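Local coordinates for transcription factor tau 138 kDa subunit (Saccharomyces cerevisiae, PDB 5AIM), which forms part of the tauB module of TFIIIC, which binds box B promoter DNA of tRNA genes, and is represented here by its central extended winged-helix domain, at residues R16-V21 / E33-S38; A29-Q34 / T53-V58; G68-P73 / D88-Y93. One frame throughout, in Å; residues are numbered along the deposited sequence.

Contact 1: R16-V21 / E33-S38; sequences RAILKV and EQFYES
Phe35 is the first residue along 33-38 to meet helix 16-21, and it does so with the far end of its ring. With CG anti to the backbone N (chi1 178°), the ring extends across the gap and brings CE1 and CZ against two aliphatic side chains that lie one helical turn apart. Ile18 arrives at the ring's edge, close to its plane, where its branch methyl CG2 sits 4.1 Å from Phe35 CZ; the two side chains run at about a right angle. Val21 approaches obliquely, and its CG1 lies 3.9 Å from Phe35 CE1. The pair offers a worked example of how a winged-helix domain builds its interior: helix 5-24 and helix 33-43, joined through strand 28-30, are the first two of its three-helix bundle, and here their axes pass 10.6 Å apart at an angle of 113°. At that spacing the backbones stay well separated, and it is the long aromatic side chain that fills the interval beside Ile18. Three residues on, the helices draw nearer, with 7.1 Å between Val21 CA and Ser38 CA, and a small side chain suffices. Ser38 presents its methylene: CB lies 4.0 Å from Val21 CG1, whereas its hydroxyl OG stands 4.9 Å from that same Val21 CG1. The other methyl of Val21, CG2, comes within 4.1 Å of Ser38 O. Beyond these two segments, Ile18 also packs on Val58 and Met61 of helix 52-63, while Val21 touches Tyr42 further along helix 33-43.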
loop_
_atom_site.group_PDB
_atom_site.type_symbol
_atom_site.label_atom_id
_atom_site.label_comp_id
_atom_site.label_asym_id
_atom_site.label_seq_id
_atom_site.Cartn_x
_atom_site.Cartn_y
_atom_site.Cartn_z
ATOM N N ARG A 16 8.461 3.900 -3.971
ATOM C CA ARG A 16 9.399 3.865 -2.849
ATOM C C ARG A 16 8.718 4.263 -1.543
ATOM O O ARG A 16 8.984 3.660 -0.479
ATOM C CB ARG A 16 10.605 4.774 -3.101
ATOM C CG ARG A 16 11.555 4.280 -4.189
ATOM C CD ARG A 16 12.900 5.010 -4.123
ATOM N NE ARG A 16 12.757 6.467 -4.125
ATOM C CZ ARG A 16 12.626 7.227 -5.210
ATOM N NH1 ARG A 16 12.612 6.692 -6.428
ATOM N NH2 ARG A 16 12.500 8.541 -5.072
ATOM N N ALA A 17 7.877 5.298 -1.612
ATOM C CA ALA A 17 7.143 5.746 -0.420
ATOM C C ALA A 17 6.212 4.657 0.113
ATOM O O ALA A 17 6.177 4.380 1.319
ATOM C CB ALA A 17 6.351 7.003 -0.721
ATOM N N ILE A 18 5.439 4.050 -0.778
ATOM C CA ILE A 18 4.543 2.963 -0.380
ATOM C C ILE A 18 5.335 1.855 0.309
ATOM O O ILE A 18 4.942 1.352 1.372
ATOM C CB ILE A 18 3.800 2.406 -1.608
ATOM C CG1 ILE A 18 2.797 3.441 -2.115
ATOM C CG2 ILE A 18 3.066 1.115 -1.283
ATOM C CD1 ILE A 18 2.352 3.208 -3.548
ATOM N N LEU A 19 6.457 1.476 -0.288
ATOM C CA LEU A 19 7.293 0.439 0.308
ATOM C C LEU A 19 7.823 0.811 1.707
ATOM O O LEU A 19 7.755 0.001 2.662
ATOM C CB LEU A 19 8.453 0.127 -0.635
ATOM C CG LEU A 19 9.263 -1.126 -0.337
ATOM C CD1 LEU A 19 8.409 -2.366 -0.488
ATOM C CD2 LEU A 19 10.450 -1.199 -1.274
ATOM N N LYS A 20 8.366 2.022 1.832
ATOM C CA LYS A 20 8.889 2.469 3.132
ATOM C C LYS A 20 7.793 2.536 4.206
ATOM O O LYS A 20 7.993 2.117 5.359
ATOM C CB LYS A 20 9.602 3.824 3.004
ATOM C CG LYS A 20 10.070 4.445 4.323
ATOM C CD LYS A 20 11.048 3.566 5.084
ATOM C CE LYS A 20 12.453 3.673 4.525
ATOM N NZ LYS A 20 13.357 2.684 5.174
ATOM N N VAL A 21 6.634 3.064 3.822
ATOM C CA VAL A 21 5.508 3.136 4.746
ATOM C C VAL A 21 5.067 1.733 5.151
ATOM O O VAL A 21 4.835 1.477 6.334
ATOM C CB VAL A 21 4.345 3.939 4.141
ATOM C CG1 VAL A 21 3.079 3.786 4.958
ATOM C CG2 VAL A 21 4.735 5.401 4.032
ATOM N N GLU A 33 -8.405 4.938 3.665
ATOM C CA GLU A 33 -7.926 6.304 3.895
ATOM C C GLU A 33 -6.701 6.396 4.807
ATOM O O GLU A 33 -5.766 7.126 4.496
ATOM C CB GLU A 33 -9.056 7.155 4.467
ATOM C CG GLU A 33 -8.695 8.615 4.691
ATOM C CD GLU A 33 -9.897 9.449 5.094
ATOM O OE1 GLU A 33 -10.385 9.284 6.230
ATOM O OE2 GLU A 33 -10.356 10.269 4.271
ATOM N N GLN A 34 -6.701 5.658 5.913
ATOM C CA GLN A 34 -5.595 5.700 6.871
ATOM C C GLN A 34 -4.251 5.416 6.183
ATOM O O GLN A 34 -3.227 6.110 6.424
ATOM C CB GLN A 34 -5.846 4.685 7.994
ATOM C CG GLN A 34 -4.756 4.632 9.053
ATOM C CD GLN A 34 -5.072 3.648 10.161
ATOM O OE1 GLN A 34 -6.211 3.201 10.304
ATOM N NE2 GLN A 34 -4.063 3.301 10.950
ATOM N N PHE A 35 -4.242 4.410 5.314
ATOM C CA PHE A 35 -3.016 4.054 4.612
ATOM C C PHE A 35 -2.571 5.168 3.667
ATOM O O PHE A 35 -1.390 5.587 3.666
ATOM C CB PHE A 35 -3.155 2.742 3.839
ATOM C CG PHE A 35 -1.915 2.388 3.072
ATOM C CD1 PHE A 35 -0.791 1.950 3.748
ATOM C CD2 PHE A 35 -1.856 2.531 1.698
ATOM C CE1 PHE A 35 0.367 1.648 3.072
ATOM C CE2 PHE A 35 -0.686 2.231 1.017
ATOM C CZ PHE A 35 0.413 1.780 1.711
ATOM N N TYR A 36 -3.494 5.651 2.843
ATOM C CA TYR A 36 -3.157 6.715 1.909
ATOM C C TYR A 36 -2.682 7.969 2.634
ATOM O O TYR A 36 -1.754 8.654 2.180
ATOM C CB TYR A 36 -4.340 7.021 0.992
ATOM C CG TYR A 36 -4.626 5.917 0.004
ATOM C CD1 TYR A 36 -3.788 5.710 -1.083
ATOM C CD2 TYR A 36 -5.735 5.090 0.141
ATOM C CE1 TYR A 36 -4.039 4.709 -1.997
ATOM C CE2 TYR A 36 -5.995 4.085 -0.772
ATOM C CZ TYR A 36 -5.141 3.901 -1.836
ATOM O OH TYR A 36 -5.389 2.908 -2.751
ATOM N N GLU A 37 -3.300 8.262 3.772
ATOM C CA GLU A 37 -2.896 9.410 4.569
ATOM C C GLU A 37 -1.467 9.215 5.069
ATOM O O GLU A 37 -0.663 10.156 5.051
ATOM C CB GLU A 37 -3.851 9.620 5.748
ATOM C CG GLU A 37 -3.621 10.924 6.500
ATOM C CD GLU A 37 -3.851 12.148 5.632
ATOM O OE1 GLU A 37 -4.788 12.127 4.806
ATOM O OE2 GLU A 37 -3.088 13.127 5.768
ATOM N N SER A 38 -1.148 8.008 5.528
ATOM C CA SER A 38 0.235 7.711 5.925
ATOM C C SER A 38 1.226 7.926 4.772
ATOM O O SER A 38 2.295 8.538 4.973
ATOM C CB SER A 38 0.395 6.295 6.475
ATOM O OG SER A 38 -0.258 6.147 7.724
#

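Contact 2: A29-Q34 / T53-V58; sequences AYLREQ and TVRGDV
Leu31 lays its CD2 methyl over one face of the Arg55 guanidinium, 3.4 Å above the plane and offset toward the rim, with the two side chains crossing at about a right angle. Arg55 NE forms a salt bridge with Asp59, outside the two segments. This is the winged-helix framework at the point where Leu31, between Tyr30 and the N-cap residue Arg32 of helix 33-43, faces the third bundle helix, 52-63. A second flat group, the guanidinium of Arg32, has Tyr30 CD2 above its centre, and its NH2 is salt-bridged to Glu97. Arg55 leaves its helix with CG anti to the backbone N and then bends at chi2 (56°), which brings the chain across the end of Leu31: Arg55 CD lies 3.9 Å from Leu31 CD2, and Arg55 NH1 3.6 Å from it. The guanidinium thus gives its face to the leucine methyl while NE serves Asp59. Replacing Arg55 with an alanine would probably uncover one side of the Leu31 methyl and leave Asp59 without this basic mate. Deeper in, Leu31 and the buried Val58 reach toward each other tip to tip, Leu31 CD1 standing 4.0 Å from Val58 CG1.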
loop_
_atom_site.group_PDB
_atom_site.type_symbol
_atom_site.label_atom_id
_atom_site.label_comp_id
_atom_site.label_asym_id
_atom_site.label_seq_id
_atom_site.Cartn_x
_atom_site.Cartn_y
_atom_site.Cartn_z
ATOM N N ALA A 29 -1.473 -3.833 5.786
ATOM C CA ALA A 29 -2.398 -2.707 5.876
ATOM C C ALA A 29 -3.641 -2.930 5.042
ATOM O O ALA A 29 -3.575 -3.500 3.957
ATOM C CB ALA A 29 -1.716 -1.425 5.434
ATOM N N TYR A 30 -4.783 -2.494 5.565
ATOM C CA TYR A 30 -5.970 -2.355 4.745
ATOM C C TYR A 30 -5.799 -1.161 3.812
ATOM O O TYR A 30 -5.282 -0.111 4.211
ATOM C CB TYR A 30 -7.212 -2.170 5.621
ATOM C CG TYR A 30 -7.749 -3.438 6.248
ATOM C CD1 TYR A 30 -7.957 -4.584 5.488
ATOM C CD2 TYR A 30 -8.074 -3.482 7.596
ATOM C CE1 TYR A 30 -8.457 -5.737 6.058
ATOM C CE2 TYR A 30 -8.587 -4.636 8.176
ATOM C CZ TYR A 30 -8.774 -5.761 7.400
ATOM O OH TYR A 30 -9.276 -6.917 7.957
ATOM N N LEU A 31 -6.229 -1.337 2.568
ATOM C CA LEU A 31 -6.201 -0.264 1.593
ATOM C C LEU A 31 -7.423 0.614 1.817
ATOM O O LEU A 31 -8.535 0.286 1.406
ATOM C CB LEU A 31 -6.173 -0.847 0.182
ATOM C CG LEU A 31 -5.448 -0.075 -0.915
ATOM C CD1 LEU A 31 -3.985 0.140 -0.543
ATOM C CD2 LEU A 31 -5.576 -0.842 -2.230
ATOM N N ARG A 32 -7.189 1.725 2.504
ATOM C CA ARG A 32 -8.242 2.636 2.919
ATOM C C ARG A 32 -7.591 3.964 3.279
ATOM O O ARG A 32 -6.367 4.097 3.221
ATOM C CB ARG A 32 -9.001 2.070 4.124
ATOM C CG ARG A 32 -8.108 1.827 5.337
ATOM C CD ARG A 32 -8.839 1.206 6.520
ATOM N NE ARG A 32 -7.895 0.826 7.568
ATOM C CZ ARG A 32 -8.224 0.211 8.699
ATOM N NH1 ARG A 32 -9.485 -0.117 8.946
ATOM N NH2 ARG A 32 -7.277 -0.090 9.578
ATOM N N GLU A 33 -8.405 4.938 3.665
ATOM C CA GLU A 33 -7.926 6.304 3.895
ATOM C C GLU A 33 -6.701 6.396 4.807
ATOM O O GLU A 33 -5.766 7.126 4.496
ATOM C CB GLU A 33 -9.056 7.155 4.467
ATOM C CG GLU A 33 -8.695 8.615 4.691
ATOM C CD GLU A 33 -9.897 9.449 5.094
ATOM O OE1 GLU A 33 -10.385 9.284 6.230
ATOM O OE2 GLU A 33 -10.356 10.269 4.271
ATOM N N GLN A 34 -6.701 5.658 5.913
ATOM C CA GLN A 34 -5.595 5.700 6.871
ATOM C C GLN A 34 -4.251 5.416 6.183
ATOM O O GLN A 34 -3.227 6.110 6.424
ATOM C CB GLN A 34 -5.846 4.685 7.994
ATOM C CG GLN A 34 -4.756 4.632 9.053
ATOM C CD GLN A 34 -5.072 3.648 10.161
ATOM O OE1 GLN A 34 -6.211 3.201 10.304
ATOM N NE2 GLN A 34 -4.063 3.301 10.950
ATOM N N THR A 53 -3.958 8.564 -7.949
ATOM C CA THR A 53 -2.558 8.530 -8.345
ATOM C C THR A 53 -1.767 7.518 -7.507
ATOM O O THR A 53 -1.054 6.683 -8.054
ATOM C CB THR A 53 -1.923 9.937 -8.255
ATOM O OG1 THR A 53 -2.624 10.837 -9.127
ATOM C CG2 THR A 53 -0.458 9.903 -8.661
ATOM N N VAL A 54 -1.901 7.573 -6.185
ATOM C CA VAL A 54 -1.200 6.617 -5.328
ATOM C C VAL A 54 -1.738 5.188 -5.512
ATOM O O VAL A 54 -0.966 4.214 -5.539
ATOM C CB VAL A 54 -1.263 7.040 -3.848
ATOM C CG1 VAL A 54 -0.653 5.973 -2.938
ATOM C CG2 VAL A 54 -0.534 8.362 -3.663
ATOM N N ARG A 55 -3.056 5.060 -5.653
ATOM C CA ARG A 55 -3.658 3.754 -5.890
ATOM C C ARG A 55 -3.068 3.103 -7.142
ATOM O O ARG A 55 -2.775 1.903 -7.146
ATOM C CB ARG A 55 -5.183 3.858 -6.011
ATOM C CG ARG A 55 -5.868 2.552 -6.424
ATOM C CD ARG A 55 -5.547 1.392 -5.476
ATOM N NE ARG A 55 -5.895 0.090 -6.045
ATOM C CZ ARG A 55 -6.984 -0.614 -5.746
ATOM N NH1 ARG A 55 -7.872 -0.164 -4.868
ATOM N NH2 ARG A 55 -7.185 -1.787 -6.332
ATOM N N GLY A 56 -2.898 3.889 -8.203
ATOM C CA GLY A 56 -2.242 3.373 -9.400
ATOM C C GLY A 56 -0.907 2.682 -9.127
ATOM O O GLY A 56 -0.602 1.594 -9.662
ATOM N N ASP A 57 -0.102 3.311 -8.281
ATOM C CA ASP A 57 1.213 2.774 -7.965
ATOM C C ASP A 57 1.139 1.586 -7.007
ATOM O O ASP A 57 1.922 0.623 -7.135
ATOM C CB ASP A 57 2.120 3.887 -7.457
ATOM C CG ASP A 57 2.578 4.793 -8.585
ATOM O OD1 ASP A 57 2.975 4.249 -9.642
ATOM O OD2 ASP A 57 2.506 6.032 -8.453
ATOM N N VAL A 58 0.176 1.614 -6.085
ATOM C CA VAL A 58 -0.113 0.401 -5.327
ATOM C C VAL A 58 -0.405 -0.762 -6.292
ATOM O O VAL A 58 0.132 -1.874 -6.144
ATOM C CB VAL A 58 -1.297 0.597 -4.372
ATOM C CG1 VAL A 58 -1.747 -0.744 -3.777
ATOM C CG2 VAL A 58 -0.913 1.571 -3.274
#

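Contact 3: G68-P73 / D88-Y93; sequences GARTEP and DAIQRY
Van der Waals contact joins Arg70 to Ile90: Arg70 NH1 lies 4.1 Å from Ile90 CG2, the two side chains coming from opposite directions. The methyl approaches the guanidinium obliquely. Ile90 is buried and also rests on Phe81 of strand 78-81 and on Val28, and the arginine meets it from strand 68-71. Arg70 gets there by a bent path, its chain turning at chi3 (83°).

Among the polar groups, Gln91 NE2 stands near the plane of the guanidinium, at its edge and 4.4 Å from Arg70 NH1. Two donors stand near each other here because both are directed to one acceptor outside the segments: Glu87 OE2 takes a salt bridge from Arg70 NH1 and a hydrogen bond from Gln91 NE2.

Ionic pairing recurs within the helix itself. Arg92 grips Asp88 side-on, NE and NH2 both bonding to the single atom OD2, at 2.6 Å from NE and 2.7 Å from NH2. That oxygen is tilted 17° out of the guanidinium plane.

In fold terms, the contact sets strand 68-71, an outer strand of the winged-helix sheet and one arm of its wing hairpin, beside helix 87-96, which follows the second arm, strand 78-81. Since no hydrogen bond links the two segments directly, their polar association probably depends on Glu87 being charged and on both donors sharing its carboxylate.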
loop_
_atom_site.group_PDB
_atom_site.type_symbol
_atom_site.label_atom_id
_atom_site.label_comp_id
_atom_site.label_asym_id
_atom_site.label_seq_id
_atom_site.Cartn_x
_atom_site.Cartn_y
_atom_site.Cartn_z
ATOM N N GLY A 68 1.843 -8.232 -1.753
ATOM C CA GLY A 68 0.748 -9.181 -1.821
ATOM C C GLY A 68 -0.546 -8.437 -1.565
ATOM O O GLY A 68 -0.549 -7.399 -0.888
ATOM N N ALA A 69 -1.642 -8.977 -2.095
ATOM C CA ALA A 69 -2.956 -8.378 -1.922
ATOM C C ALA A 69 -4.041 -9.441 -1.870
ATOM O O ALA A 69 -3.999 -10.419 -2.610
ATOM C CB ALA A 69 -3.239 -7.387 -3.043
ATOM N N ARG A 70 -5.013 -9.257 -0.984
ATOM C CA ARG A 70 -6.162 -10.156 -0.992
ATOM C C ARG A 70 -7.346 -9.553 -0.265
ATOM O O ARG A 70 -7.179 -8.683 0.586
ATOM C CB ARG A 70 -5.794 -11.526 -0.405
ATOM C CG ARG A 70 -5.683 -11.589 1.110
ATOM C CD ARG A 70 -5.605 -13.040 1.577
ATOM N NE ARG A 70 -4.243 -13.564 1.498
ATOM C CZ ARG A 70 -3.561 -14.072 2.521
ATOM N NH1 ARG A 70 -4.099 -14.153 3.734
ATOM N NH2 ARG A 70 -2.326 -14.512 2.324
ATOM N N THR A 71 -8.545 -10.014 -0.613
ATOM C CA THR A 71 -9.750 -9.540 0.039
ATOM C C THR A 71 -9.967 -10.321 1.323
ATOM O O THR A 71 -9.943 -11.551 1.331
ATOM C CB THR A 71 -10.981 -9.688 -0.866
ATOM O OG1 THR A 71 -10.783 -8.940 -2.072
ATOM C CG2 THR A 71 -12.243 -9.185 -0.162
ATOM N N GLU A 72 -10.153 -9.590 2.412
ATOM C CA GLU A 72 -10.489 -10.184 3.690
ATOM C C GLU A 72 -11.988 -10.478 3.661
ATOM O O GLU A 72 -12.792 -9.555 3.591
ATOM C CB GLU A 72 -10.130 -9.208 4.812
ATOM C CG GLU A 72 -10.090 -9.834 6.188
ATOM C CD GLU A 72 -11.473 -10.147 6.712
ATOM O OE1 GLU A 72 -12.215 -9.193 7.016
ATOM O OE2 GLU A 72 -11.812 -11.343 6.816
ATOM N N PRO A 73 -12.367 -11.765 3.700
ATOM C CA PRO A 73 -13.754 -12.121 3.362
ATOM C C PRO A 73 -14.820 -11.661 4.357
ATOM O O PRO A 73 -15.966 -11.435 3.958
ATOM C CB PRO A 73 -13.708 -13.652 3.280
ATOM C CG PRO A 73 -12.564 -14.042 4.144
ATOM C CD PRO A 73 -11.551 -12.954 4.003
ATOM N N ASP A 88 0.963 -15.183 10.091
ATOM C CA ASP A 88 0.656 -14.897 11.489
ATOM C C ASP A 88 0.399 -13.399 11.682
ATOM O O ASP A 88 -0.590 -12.998 12.307
ATOM C CB ASP A 88 1.793 -15.362 12.399
ATOM C CG ASP A 88 1.531 -15.055 13.861
ATOM O OD1 ASP A 88 0.815 -15.842 14.516
ATOM O OD2 ASP A 88 2.040 -14.027 14.356
ATOM N N ALA A 89 1.283 -12.575 11.123
ATOM C CA ALA A 89 1.148 -11.125 11.216
ATOM C C ALA A 89 -0.109 -10.631 10.505
ATOM O O ALA A 89 -0.816 -9.746 10.996
ATOM C CB ALA A 89 2.377 -10.456 10.629
ATOM N N ILE A 90 -0.396 -11.221 9.348
ATOM C CA ILE A 90 -1.578 -10.846 8.590
ATOM C C ILE A 90 -2.832 -11.144 9.419
ATOM O O ILE A 90 -3.705 -10.280 9.580
ATOM C CB ILE A 90 -1.629 -11.575 7.223
ATOM C CG1 ILE A 90 -0.447 -11.137 6.349
ATOM C CG2 ILE A 90 -2.946 -11.286 6.495
ATOM C CD1 ILE A 90 -0.291 -11.939 5.066
ATOM N N GLN A 91 -2.917 -12.359 9.955
ATOM C CA GLN A 91 -4.082 -12.730 10.749
ATOM C C GLN A 91 -4.178 -11.908 12.031
ATOM O O GLN A 91 -5.278 -11.525 12.440
ATOM C CB GLN A 91 -4.082 -14.228 11.055
ATOM C CG GLN A 91 -4.293 -15.096 9.823
ATOM C CD GLN A 91 -5.583 -14.779 9.084
ATOM O OE1 GLN A 91 -6.558 -14.320 9.679
ATOM N NE2 GLN A 91 -5.591 -15.021 7.778
ATOM N N ARG A 92 -3.034 -11.616 12.654
ATOM C CA ARG A 92 -3.031 -10.759 13.840
ATOM C C ARG A 92 -3.594 -9.382 13.498
ATOM O O ARG A 92 -4.416 -8.827 14.240
ATOM C CB ARG A 92 -1.625 -10.634 14.435
ATOM C CG ARG A 92 -1.322 -11.666 15.513
ATOM C CD ARG A 92 -0.017 -11.373 16.250
ATOM N NE ARG A 92 1.161 -11.810 15.501
ATOM C CZ ARG A 92 1.948 -11.017 14.777
ATOM N NH1 ARG A 92 1.710 -9.713 14.682
ATOM N NH2 ARG A 92 2.991 -11.536 14.143
ATOM N N TYR A 93 -3.166 -8.839 12.363
ATOM C CA TYR A 93 -3.694 -7.557 11.908
ATOM C C TYR A 93 -5.204 -7.637 11.636
ATOM O O TYR A 93 -5.962 -6.771 12.072
ATOM C CB TYR A 93 -2.943 -7.081 10.663
ATOM C CG TYR A 93 -3.435 -5.762 10.103
ATOM C CD1 TYR A 93 -2.941 -4.551 10.577
ATOM C CD2 TYR A 93 -4.380 -5.728 9.088
ATOM C CE1 TYR A 93 -3.388 -3.346 10.057
ATOM C CE2 TYR A 93 -4.830 -4.529 8.562
ATOM C CZ TYR A 93 -4.333 -3.345 9.049
ATOM O OH TYR A 93 -4.789 -2.156 8.524
#

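Overall arrangement
Contacts 1 and 2 have centres about 7 Å apart and share helix 33-43: Phe35 faces the first helix in contact 1, while the neighbouring Tyr36 brings its OH to 3.5 Å from Leu31 CG in contact 2. Contact 1 joins the first two bundle helices; contact 2 sets Leu31 against the third. Contact 3 belongs to the wing side, with its centre about 15 Å from that of contact 2 and about 17 Å from that of contact 1, whose nearest atoms to it are about 6 Å away. Strand 28-30 bridges the difference: Tyr30 N and Tyr93 OH, 3.0 Å apart, form a probable hydrogen bond between contacts 2 and 3, fastening the last helix to the sheet.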